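Local coordinates for KLLA0C04147p (Kluyveromyces lactis, PDB 5H2D), which binds ergosterol through its C-terminal OSBP-related domain, the part of Osh1 present here, and probably transfers sterol between membranes, at residues K136-T142 / A153-P159; F92-L97 / G307-D311; T351-P357 / E431-F435; D221-V226 / M238-R244. One frame throughout, in Å; residues are numbered along the deposited sequence.

Interaction 1 of 4, residues K136-T142 / A153-P159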
# COMPACT_ATOMS: atom_id res chain seq x y z
N LYS A 136 11.65 12.05 4.71
CA LYS A 136 12.01 11.01 3.75
C LYS A 136 12.01 11.51 2.31
O LYS A 136 12.36 10.75 1.41
CB LYS A 136 11.05 9.82 3.88
CG LYS A 136 10.92 9.26 5.28
CD LYS A 136 12.28 8.79 5.81
CE LYS A 136 12.15 8.13 7.16
NZ LYS A 136 11.59 6.76 7.05
N SER A 137 11.59 12.75 2.08
CA SER A 137 11.55 13.37 0.76
C SER A 137 10.63 12.64 -0.22
O SER A 137 10.90 12.62 -1.43
CB SER A 137 12.96 13.49 0.17
OG SER A 137 13.73 14.41 0.94
N TYR A 138 9.51 12.07 0.24
CA TYR A 138 8.55 11.52 -0.70
C TYR A 138 7.16 12.10 -0.50
O TYR A 138 6.82 12.61 0.57
CB TYR A 138 8.50 9.97 -0.65
CG TYR A 138 7.88 9.31 0.57
CD1 TYR A 138 6.51 9.37 0.80
CD2 TYR A 138 8.65 8.56 1.45
CE1 TYR A 138 5.94 8.75 1.90
CE2 TYR A 138 8.09 7.92 2.55
CZ TYR A 138 6.73 8.02 2.77
OH TYR A 138 6.17 7.38 3.85
N ARG A 139 6.36 12.02 -1.57
CA ARG A 139 4.96 12.41 -1.55
C ARG A 139 4.15 11.27 -2.14
O ARG A 139 4.53 10.70 -3.17
CB ARG A 139 4.72 13.72 -2.34
CG ARG A 139 4.92 13.62 -3.84
CD ARG A 139 4.85 15.01 -4.49
NE ARG A 139 4.69 14.90 -5.93
CZ ARG A 139 4.70 15.93 -6.76
NH1 ARG A 139 4.88 17.16 -6.30
NH2 ARG A 139 4.52 15.73 -8.06
N PHE A 140 3.05 10.93 -1.48
CA PHE A 140 2.12 9.90 -1.89
C PHE A 140 0.76 10.53 -2.16
O PHE A 140 0.29 11.34 -1.36
CB PHE A 140 1.97 8.82 -0.79
CG PHE A 140 0.83 7.85 -1.01
CD1 PHE A 140 1.04 6.66 -1.71
CD2 PHE A 140 -0.43 8.12 -0.50
CE1 PHE A 140 -0.01 5.77 -1.90
CE2 PHE A 140 -1.48 7.21 -0.69
CZ PHE A 140 -1.25 6.04 -1.38
N PHE A 141 0.11 10.12 -3.24
CA PHE A 141 -1.23 10.59 -3.53
C PHE A 141 -2.05 9.45 -4.12
O PHE A 141 -1.53 8.64 -4.89
CB PHE A 141 -1.24 11.76 -4.52
CG PHE A 141 -2.61 12.28 -4.78
CD1 PHE A 141 -3.30 12.98 -3.80
CD2 PHE A 141 -3.24 12.03 -5.99
CE1 PHE A 141 -4.59 13.44 -4.02
CE2 PHE A 141 -4.53 12.48 -6.22
CZ PHE A 141 -5.20 13.19 -5.23
N THR A 142 -3.34 9.41 -3.77
CA THR A 142 -4.21 8.38 -4.32
C THR A 142 -5.62 8.95 -4.46
O THR A 142 -6.05 9.80 -3.67
CB THR A 142 -4.20 7.11 -3.44
OG1 THR A 142 -5.04 6.11 -4.03
CG2 THR A 142 -4.72 7.40 -2.04
N ALA A 153 -6.23 4.48 -7.54
CA ALA A 153 -5.01 4.73 -8.29
C ALA A 153 -4.04 5.48 -7.40
O ALA A 153 -4.45 6.39 -6.68
CB ALA A 153 -5.30 5.57 -9.54
N THR A 154 -2.76 5.12 -7.45
CA THR A 154 -1.76 5.78 -6.61
C THR A 154 -0.66 6.42 -7.45
O THR A 154 -0.45 6.09 -8.61
CB THR A 154 -1.09 4.83 -5.62
OG1 THR A 154 -0.11 4.05 -6.32
CG2 THR A 154 -2.11 3.91 -4.93
N TRP A 155 0.08 7.32 -6.80
CA TRP A 155 1.24 7.95 -7.45
C TRP A 155 2.15 8.45 -6.34
O TRP A 155 1.79 9.40 -5.63
CB TRP A 155 0.78 9.10 -8.35
CG TRP A 155 1.70 9.44 -9.50
CD1 TRP A 155 2.62 10.45 -9.55
CD2 TRP A 155 1.72 8.82 -10.79
NE1 TRP A 155 3.23 10.48 -10.78
CE2 TRP A 155 2.69 9.49 -11.56
CE3 TRP A 155 1.02 7.75 -11.36
CZ2 TRP A 155 2.99 9.12 -12.87
CZ3 TRP A 155 1.30 7.40 -12.66
CH2 TRP A 155 2.28 8.08 -13.41
N THR A 156 3.31 7.82 -6.19
CA THR A 156 4.30 8.17 -5.17
C THR A 156 5.58 8.62 -5.86
O THR A 156 6.01 8.00 -6.84
CB THR A 156 4.62 6.99 -4.25
OG1 THR A 156 3.39 6.38 -3.79
CG2 THR A 156 5.38 7.46 -3.03
N GLU A 157 6.18 9.70 -5.36
CA GLU A 157 7.38 10.25 -5.98
C GLU A 157 8.40 10.65 -4.93
O GLU A 157 8.05 11.16 -3.86
CB GLU A 157 7.03 11.45 -6.85
CG GLU A 157 6.06 11.13 -7.97
CD GLU A 157 5.46 12.38 -8.54
OE1 GLU A 157 4.43 12.84 -8.00
OE2 GLU A 157 6.03 12.92 -9.51
N SER A 158 9.68 10.45 -5.26
CA SER A 158 10.80 10.72 -4.38
C SER A 158 11.98 11.04 -5.27
O SER A 158 11.95 10.74 -6.48
CB SER A 158 11.11 9.49 -3.50
OG SER A 158 11.85 9.81 -2.34
N PRO A 159 13.04 11.67 -4.75
CA PRO A 159 14.18 11.99 -5.62
C PRO A 159 14.78 10.77 -6.32
O PRO A 159 15.14 10.86 -7.50
CB PRO A 159 15.17 12.66 -4.68
CG PRO A 159 14.32 13.32 -3.66
CD PRO A 159 13.17 12.33 -3.43
O HOH W 1 12.31 8.38 0.07
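This hairpin is a worked example of a sheet face that carries both charge and aromatic rings. Strand 138-142 runs antiparallel to strand 153-157, their axes 4.7 Å apart at closest approach. Backbone hydrogen bonds come in pairs: Arg139 N to Glu157 O (3.0 Å) with Glu157 N to Arg139 O (2.9 Å), then Phe141 N to Trp155 O (3.0 Å) with Trp155 N to Phe141 O (2.8 Å). Beyond them Thr142 OG1 donates to Ala153 O at 2.7 Å. At the other end, one water bridges Lys136 O and Ser158 OG.

The ionic part is a salt bridge: Arg139 NE and NH2 both donate to Glu157 OE1 at 2.9 Å. Arg139 NH1 also reaches Glu19 and Ser21.

Rings share this face. Phe141 stacks with Tyr419 and meets Trp399 edge-to-face; Trp155 stacks with Phe164 and Phe415. On the other face Phe140 CD1 meets Thr156 OG1 at 3.2 Å, the oxygen near the ring plane, and Phe140 CE1 meets Thr154 CB at 4.0 Å, with Leu80 and helix 72-77 alongside.

Arg139 with Glu157 and Glu19, and Glu157 with Lys12, form a network that balances the buried charges and joins helix 7-18 and the residues after it to the hairpin.

Interaction 2 of 4, residues F92-L97 / G307-D311; sequences FEDSTL and GPKYD
Tyr310, Pro308 and Leu97 supply most of this surface contact, which shows how a long loop can be fastened at a helix start. Segment 92-97 is extended at Phe92 and enters helix 95-108 at Ser95. Asp94 (chi1 t) is the N-cap, its OD1 accepting from Thr96 N at 3.0 Å and from Thr96 OG1 at 2.8 Å. In 307-311, Gly307 has phi/psi 119/-174, angles that call for glycine; Pro308 (-66/151) and Lys309 (-130/136) are extended, and the chain turns at Tyr310 (-100/-2). Leu97 and Pro308 have CA atoms 8.4 Å apart.

Tyr310 (chi1 -85°, chi2 81°) donates from OH to Asp94 OD2 at 2.7 Å. A water lies 3.0 Å from Tyr310 OH, 3.0 Å from Asp94 N and a longer 3.3 Å from Glu93 OE2. Pro308 CG is 3.5 Å from Phe92 CZ; Pro308 CB is 3.9 Å from Leu97 CD2 (chi1 t, chi2 p). Trp267 meets the Tyr310 ring edge-to-face. This is a helix N-cap whose aspartate divides its carboxylate, OD1 capping its own helix and OD2 receiving a distant tyrosine.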
# COMPACT_ATOMS: atom_id res chain seq x y z
N PHE A 92 23.05 1.04 -4.90
CA PHE A 92 23.87 -0.09 -5.31
C PHE A 92 24.13 -0.04 -6.82
O PHE A 92 23.20 0.09 -7.62
CB PHE A 92 23.20 -1.41 -4.92
CG PHE A 92 22.94 -1.53 -3.44
CD1 PHE A 92 23.95 -1.28 -2.53
CD2 PHE A 92 21.68 -1.86 -2.96
CE1 PHE A 92 23.72 -1.36 -1.17
CE2 PHE A 92 21.45 -1.95 -1.59
CZ PHE A 92 22.46 -1.70 -0.70
N GLU A 93 25.41 -0.14 -7.20
CA GLU A 93 25.74 -0.09 -8.63
C GLU A 93 25.29 -1.34 -9.36
O GLU A 93 25.00 -1.30 -10.56
CB GLU A 93 27.24 0.14 -8.80
CG GLU A 93 28.11 -0.89 -8.10
CD GLU A 93 28.24 -2.17 -8.91
OE1 GLU A 93 27.99 -2.12 -10.13
OE2 GLU A 93 28.59 -3.22 -8.32
N ASP A 94 25.20 -2.46 -8.65
CA ASP A 94 24.84 -3.74 -9.24
C ASP A 94 23.32 -3.83 -9.39
O ASP A 94 22.60 -3.79 -8.40
CB ASP A 94 25.38 -4.84 -8.32
CG ASP A 94 24.97 -6.24 -8.73
OD1 ASP A 94 24.29 -6.43 -9.76
OD2 ASP A 94 25.35 -7.17 -7.98
N SER A 95 22.84 -3.97 -10.63
CA SER A 95 21.40 -3.94 -10.85
C SER A 95 20.69 -5.11 -10.16
O SER A 95 19.54 -4.96 -9.73
CB SER A 95 21.07 -3.95 -12.35
OG SER A 95 21.50 -5.14 -12.98
N THR A 96 21.35 -6.27 -10.04
CA THR A 96 20.70 -7.41 -9.39
C THR A 96 20.56 -7.19 -7.89
O THR A 96 19.62 -7.72 -7.28
CB THR A 96 21.47 -8.71 -9.66
OG1 THR A 96 22.74 -8.69 -8.98
CG2 THR A 96 21.67 -8.90 -11.15
N LEU A 97 21.48 -6.43 -7.28
CA LEU A 97 21.36 -6.06 -5.87
C LEU A 97 20.30 -4.97 -5.67
O LEU A 97 19.59 -4.99 -4.67
CB LEU A 97 22.72 -5.61 -5.33
CG LEU A 97 22.83 -5.19 -3.86
CD1 LEU A 97 22.39 -6.30 -2.93
CD2 LEU A 97 24.25 -4.75 -3.51
N GLY A 307 25.03 -4.58 6.10
CA GLY A 307 24.77 -4.33 4.71
C GLY A 307 25.08 -5.52 3.83
O GLY A 307 25.42 -6.60 4.31
N PRO A 308 24.98 -5.33 2.51
CA PRO A 308 25.12 -6.47 1.60
C PRO A 308 26.52 -7.05 1.61
O PRO A 308 27.52 -6.36 1.86
CB PRO A 308 24.80 -5.86 0.22
CG PRO A 308 24.14 -4.56 0.51
CD PRO A 308 24.67 -4.08 1.81
N LYS A 309 26.59 -8.34 1.33
CA LYS A 309 27.84 -9.09 1.29
C LYS A 309 27.90 -9.86 -0.02
O LYS A 309 26.91 -10.47 -0.43
CB LYS A 309 27.95 -10.06 2.48
CG LYS A 309 27.87 -9.42 3.85
CD LYS A 309 29.04 -8.49 4.12
CE LYS A 309 29.02 -8.00 5.56
NZ LYS A 309 30.21 -7.17 5.92
N TYR A 310 29.06 -9.84 -0.67
CA TYR A 310 29.23 -10.55 -1.93
C TYR A 310 29.95 -11.89 -1.77
O TYR A 310 30.10 -12.62 -2.76
CB TYR A 310 29.97 -9.67 -2.94
CG TYR A 310 29.06 -8.72 -3.71
CD1 TYR A 310 28.64 -7.53 -3.14
CD2 TYR A 310 28.63 -9.04 -4.99
CE1 TYR A 310 27.81 -6.66 -3.83
CE2 TYR A 310 27.78 -8.18 -5.69
CZ TYR A 310 27.39 -6.99 -5.10
OH TYR A 310 26.56 -6.13 -5.78
N ASP A 311 30.37 -12.24 -0.56
CA ASP A 311 31.15 -13.46 -0.35
C ASP A 311 30.28 -14.67 -0.04
O ASP A 311 30.83 -15.75 0.21
CB ASP A 311 32.18 -13.25 0.77
CG ASP A 311 31.55 -12.86 2.10
OD1 ASP A 311 30.31 -12.96 2.24
OD2 ASP A 311 32.30 -12.46 3.01
O HOH W 2 26.32 -3.19 -5.98

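Interaction 3 of 4, residues T351-P357 / E431-F435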
# COMPACT_ATOMS: atom_id res chain seq x y z
N THR A 351 -12.02 16.37 -0.41
CA THR A 351 -12.13 14.94 -0.61
C THR A 351 -11.15 14.12 0.22
O THR A 351 -11.21 12.89 0.15
CB THR A 351 -11.91 14.61 -2.09
OG1 THR A 351 -10.65 15.15 -2.49
CG2 THR A 351 -13.05 15.18 -2.97
N ASP A 352 -10.24 14.74 0.96
CA ASP A 352 -9.21 13.96 1.64
C ASP A 352 -9.82 13.09 2.74
O ASP A 352 -10.69 13.53 3.50
CB ASP A 352 -8.12 14.85 2.24
CG ASP A 352 -6.93 14.03 2.74
OD1 ASP A 352 -6.06 13.69 1.90
OD2 ASP A 352 -6.87 13.72 3.95
N THR A 353 -9.33 11.84 2.83
CA THR A 353 -9.81 10.88 3.82
C THR A 353 -9.79 11.41 5.25
O THR A 353 -10.65 11.05 6.06
CB THR A 353 -8.98 9.60 3.74
OG1 THR A 353 -9.07 9.07 2.40
CG2 THR A 353 -9.47 8.54 4.77
N ARG A 354 -8.81 12.27 5.60
CA ARG A 354 -8.77 12.81 6.96
C ARG A 354 -10.06 13.55 7.30
O ARG A 354 -10.41 13.66 8.48
CB ARG A 354 -7.58 13.73 7.14
CG ARG A 354 -6.25 13.02 7.11
CD ARG A 354 -5.15 14.04 7.02
NE ARG A 354 -3.83 13.44 6.83
CZ ARG A 354 -3.31 13.18 5.65
NH1 ARG A 354 -4.01 13.43 4.55
NH2 ARG A 354 -2.09 12.68 5.55
N LEU A 355 -10.76 14.06 6.30
CA LEU A 355 -12.00 14.81 6.53
C LEU A 355 -13.23 13.93 6.48
O LEU A 355 -14.35 14.44 6.65
CB LEU A 355 -12.14 15.92 5.49
CG LEU A 355 -10.94 16.86 5.43
CD1 LEU A 355 -11.08 17.89 4.32
CD2 LEU A 355 -10.75 17.54 6.79
N ARG A 356 -13.06 12.63 6.23
CA ARG A 356 -14.22 11.75 6.10
C ARG A 356 -14.88 11.53 7.46
O ARG A 356 -14.23 11.02 8.38
CB ARG A 356 -13.80 10.42 5.47
CG ARG A 356 -15.00 9.59 5.17
CD ARG A 356 -14.71 8.28 4.48
NE ARG A 356 -15.95 7.52 4.48
CZ ARG A 356 -16.24 6.51 3.67
NH1 ARG A 356 -15.38 6.13 2.73
NH2 ARG A 356 -17.41 5.90 3.80
N PRO A 357 -16.16 11.91 7.63
CA PRO A 357 -16.71 12.04 8.98
C PRO A 357 -17.13 10.74 9.64
O PRO A 357 -17.07 10.64 10.88
CB PRO A 357 -17.93 12.96 8.77
CG PRO A 357 -18.33 12.75 7.35
CD PRO A 357 -17.01 12.54 6.61
N GLU A 431 -12.87 21.38 -5.19
CA GLU A 431 -12.52 20.15 -5.90
C GLU A 431 -13.17 18.95 -5.21
O GLU A 431 -12.52 18.13 -4.56
CB GLU A 431 -11.01 19.98 -5.99
CG GLU A 431 -10.31 21.00 -6.90
CD GLU A 431 -10.58 20.77 -8.37
OE1 GLU A 431 -10.05 21.53 -9.20
OE2 GLU A 431 -11.32 19.82 -8.71
N GLY A 432 -14.49 18.86 -5.35
CA GLY A 432 -15.22 17.72 -4.84
C GLY A 432 -16.07 18.08 -3.63
O GLY A 432 -15.75 18.99 -2.85
N ASP A 433 -17.17 17.35 -3.46
CA ASP A 433 -18.10 17.56 -2.35
C ASP A 433 -18.79 16.22 -2.08
O ASP A 433 -19.85 15.93 -2.64
CB ASP A 433 -19.09 18.67 -2.68
CG ASP A 433 -20.13 18.87 -1.59
OD1 ASP A 433 -19.94 18.37 -0.45
OD2 ASP A 433 -21.13 19.57 -1.87
N ILE A 434 -18.15 15.39 -1.24
CA ILE A 434 -18.56 13.99 -1.10
C ILE A 434 -18.84 13.59 0.34
O ILE A 434 -19.36 12.50 0.59
CB ILE A 434 -17.50 13.05 -1.71
CG1 ILE A 434 -16.14 13.26 -1.04
CG2 ILE A 434 -17.42 13.26 -3.23
CD1 ILE A 434 -15.04 12.28 -1.52
N PHE A 435 -18.50 14.45 1.31
CA PHE A 435 -18.69 14.11 2.73
C PHE A 435 -19.86 14.88 3.35
O PHE A 435 -20.90 15.05 2.71
CB PHE A 435 -17.42 14.39 3.54
CG PHE A 435 -16.20 13.59 3.11
CD1 PHE A 435 -16.32 12.26 2.71
CD2 PHE A 435 -14.95 14.18 3.12
CE1 PHE A 435 -15.19 11.54 2.33
CE2 PHE A 435 -13.82 13.47 2.73
CZ PHE A 435 -13.95 12.15 2.33
O HOH W 3 -10.11 16.32 -5.02
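The last residue of the chain, Phe435, lays its ring flat beneath the backbone of Arg356: the CA of Arg356 stands 3.7 Å from the ring centroid and only 6° off the normal, a CH-pi contact. No hydrogen bond passes directly between the two segments, so shape and apolar contact do nearly all the work.

Around the ring the loop forms a close-fitting seat. Asp352 O approaches the edge at CE2 of Phe435 (3.2 Å), Leu355 CB is 4.1 Å from the same Phe435 CE2, and Pro357 CD touches Phe435 CB at 3.6 Å. The seat keeps its shape through 351-357 itself: Asp352 OD2 accepts from Arg354 N in an Asx turn and forms a salt bridge with Arg354 NH1, both at 2.9 Å.

Thr351 holds the second point of contact. Its CG2 lies 3.8 Å from both Gly432 CA and Ile434 CD1. A CB at position 432 would clash with that methyl, and the backbone angles (109/151) would jam it against Glu431 O as well. A water links Thr351 OG1 to Glu431 O; OG1 is also hydrogen-bonded to Thr128 OG1.

Arg356 pairs with Glu127 and Asp358. Loop 351-357 lies between the tail and strand 128-133, where Thr351 and Thr353 bond to the Thr128 backbone; Arg376 and Arg380 of helix 367-390 hold Phe435 O, and Pro357, opening helix 357-363, touches helix 367-390 too.

Interaction 4 of 4, residues D221-V226 / M238-R244; sequences DNYGDV and MIHFKAR. With SO4 (sulfate ion), chain C.
A glycine can let a strand turn a corner without losing its partner. Segment 221-226 runs extended to Tyr223, turns at Gly224 (phi/psi 115/174, where a CB would be jammed against Tyr223 O) and continues as strand, with 238-241 antiparallel beside it. Gly224 and Phe241 form a hydrogen-bonded pair, N to O 2.9 Å in both directions; Val226 and Ile239 form the next, 2.8 Å each way; Asp225 and His240 are the non-hydrogen-bonded pair between.

The Phe241 ring (chi1 m, chi2 83°) lies between Asn222, whose CB is 4.3 Å from Phe241 CD2, and Val226, whose CG2 is 4.1 Å from Phe241 CE1; Gly224 O sits at its edge. Val226 CB (chi1 t) abuts Ile239 CB (chi1 m) at 4.0 Å. This hairpin belongs to the curled antiparallel sheet characteristic of the OSBP family; helix 95-108 packs on Ile239 and Phe241. Asn222, about 5 Å from bound ergosterol, has its amide hydrogen-bonded to Asn208 and Thr113.

On the other face His240 ND1 (chi1 m) donates to Asp225 OD1 at 2.9 Å. Its NE2 binds Glu257. Tyr223 CB fits against Ala243 CB at 3.6 Å, and Arg244 N donates to Asp221 OD2 at 3.0 Å, an oxygen shared with Gln209. Arg244 NH1 and NH2 each hydrogen-bond O2 of a sulfate at 3.2 Å, an ion probably from the crystallisation liquor and also held by Gly212 N and Leu215 N.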
# COMPACT_ATOMS: atom_id res chain seq x y z
N ASP A 221 -3.41 -14.33 6.43
CA ASP A 221 -2.34 -15.03 5.74
C ASP A 221 -2.12 -14.38 4.39
O ASP A 221 -3.08 -14.00 3.71
CB ASP A 221 -2.69 -16.52 5.57
CG ASP A 221 -1.63 -17.28 4.80
OD1 ASP A 221 -0.43 -17.01 5.02
OD2 ASP A 221 -2.01 -18.15 3.99
N ASN A 222 -0.87 -14.26 3.99
CA ASN A 222 -0.52 -13.80 2.66
C ASN A 222 0.17 -14.94 1.93
O ASN A 222 0.98 -15.65 2.51
CB ASN A 222 0.36 -12.55 2.75
CG ASN A 222 -0.33 -11.42 3.48
OD1 ASN A 222 -1.27 -10.83 2.96
ND2 ASN A 222 0.10 -11.15 4.72
N TYR A 223 -0.21 -15.15 0.67
CA TYR A 223 0.25 -16.34 -0.02
C TYR A 223 0.32 -16.08 -1.52
O TYR A 223 -0.31 -15.16 -2.04
CB TYR A 223 -0.68 -17.53 0.25
CG TYR A 223 -2.03 -17.42 -0.43
CD1 TYR A 223 -3.08 -16.72 0.15
CD2 TYR A 223 -2.25 -18.01 -1.67
CE1 TYR A 223 -4.32 -16.62 -0.48
CE2 TYR A 223 -3.47 -17.92 -2.31
CZ TYR A 223 -4.50 -17.23 -1.71
OH TYR A 223 -5.71 -17.14 -2.36
N GLY A 224 1.09 -16.91 -2.21
CA GLY A 224 1.17 -16.88 -3.65
C GLY A 224 2.55 -16.49 -4.14
O GLY A 224 3.45 -16.15 -3.38
N ASP A 225 2.69 -16.58 -5.46
CA ASP A 225 3.95 -16.25 -6.11
C ASP A 225 3.90 -14.84 -6.69
O ASP A 225 2.86 -14.40 -7.19
CB ASP A 225 4.27 -17.26 -7.22
CG ASP A 225 4.50 -18.65 -6.67
OD1 ASP A 225 5.28 -18.80 -5.71
OD2 ASP A 225 3.89 -19.60 -7.20
N VAL A 226 5.03 -14.15 -6.62
CA VAL A 226 5.19 -12.81 -7.15
C VAL A 226 6.41 -12.82 -8.07
O VAL A 226 7.43 -13.41 -7.73
CB VAL A 226 5.38 -11.77 -6.03
CG1 VAL A 226 5.76 -10.41 -6.61
CG2 VAL A 226 4.12 -11.69 -5.17
N MET A 238 11.81 -14.06 -8.44
CA MET A 238 10.67 -14.88 -8.07
C MET A 238 10.54 -14.88 -6.55
O MET A 238 11.52 -15.15 -5.85
CB MET A 238 10.83 -16.32 -8.57
CG MET A 238 11.18 -16.46 -10.04
SD MET A 238 9.90 -15.81 -11.13
CE MET A 238 8.43 -16.56 -10.46
N ILE A 239 9.33 -14.56 -6.06
CA ILE A 239 9.04 -14.53 -4.63
C ILE A 239 7.93 -15.52 -4.32
O ILE A 239 6.92 -15.58 -5.04
CB ILE A 239 8.63 -13.13 -4.15
CG1 ILE A 239 9.63 -12.09 -4.66
CG2 ILE A 239 8.46 -13.13 -2.62
CD1 ILE A 239 9.33 -10.67 -4.20
N HIS A 240 8.08 -16.26 -3.23
CA HIS A 240 7.10 -17.29 -2.87
C HIS A 240 6.63 -17.03 -1.45
O HIS A 240 7.39 -17.24 -0.49
CB HIS A 240 7.71 -18.68 -3.02
CG HIS A 240 8.63 -18.80 -4.20
ND1 HIS A 240 8.17 -19.10 -5.47
CD2 HIS A 240 9.96 -18.61 -4.32
CE1 HIS A 240 9.18 -19.12 -6.31
NE2 HIS A 240 10.28 -18.82 -5.64
N PHE A 241 5.39 -16.55 -1.31
CA PHE A 241 4.70 -16.47 -0.02
C PHE A 241 4.00 -17.81 0.21
O PHE A 241 3.07 -18.16 -0.52
CB PHE A 241 3.66 -15.35 -0.00
CG PHE A 241 4.25 -13.96 -0.00
CD1 PHE A 241 4.64 -13.36 -1.19
CD2 PHE A 241 4.33 -13.24 1.18
CE1 PHE A 241 5.16 -12.07 -1.20
CE2 PHE A 241 4.84 -11.94 1.18
CZ PHE A 241 5.25 -11.36 -0.01
N LYS A 242 4.44 -18.53 1.23
CA LYS A 242 3.85 -19.83 1.50
C LYS A 242 2.47 -19.67 2.12
O LYS A 242 2.25 -18.82 2.98
CB LYS A 242 4.77 -20.63 2.43
CG LYS A 242 4.19 -21.94 2.95
CD LYS A 242 5.18 -23.09 2.81
CE LYS A 242 4.86 -23.93 1.58
NZ LYS A 242 5.74 -25.13 1.46
N ALA A 243 1.52 -20.46 1.63
CA ALA A 243 0.16 -20.45 2.16
C ALA A 243 0.08 -21.28 3.44
O ALA A 243 0.83 -22.25 3.62
CB ALA A 243 -0.83 -20.99 1.13
N ARG A 244 -0.83 -20.90 4.33
CA ARG A 244 -1.00 -21.65 5.57
C ARG A 244 -1.49 -23.05 5.26
O ARG A 244 -2.41 -23.24 4.46
CB ARG A 244 -1.97 -20.94 6.51
CG ARG A 244 -1.91 -21.46 7.94
CD ARG A 244 -3.27 -21.50 8.60
NE ARG A 244 -4.24 -22.25 7.81
CZ ARG A 244 -5.47 -22.56 8.22
NH1 ARG A 244 -6.29 -23.24 7.44
NH2 ARG A 244 -5.87 -22.19 9.43
S SO4 C . -10.32 -23.15 9.35
O1 SO4 C . -10.80 -22.48 10.55
O2 SO4 C . -8.96 -22.68 9.03
O3 SO4 C . -10.30 -24.59 9.58
O4 SO4 C . -11.24 -22.88 8.25
O HOH W 4 4.28 -19.81 -3.02

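How the interactions relate
Read from the N terminus, the chain first enters interaction 2 at 92-97, but that contact closes only at 307-311, after most of the large curled sheet has been built. Within this long loop, interaction 1 closes a short hairpin, and interaction 4 later closes another in the same sheet; these two follow in series on opposite sides of the chain's centre, their own centres about 27 Å apart. Interaction 3 opens only after interaction 2 has closed, and ties a late loop to the C terminus. No loops cross. Nested local hairpins thus shape the sheet, one long closure joins a helix start to a late loop, and a final one secures the tail.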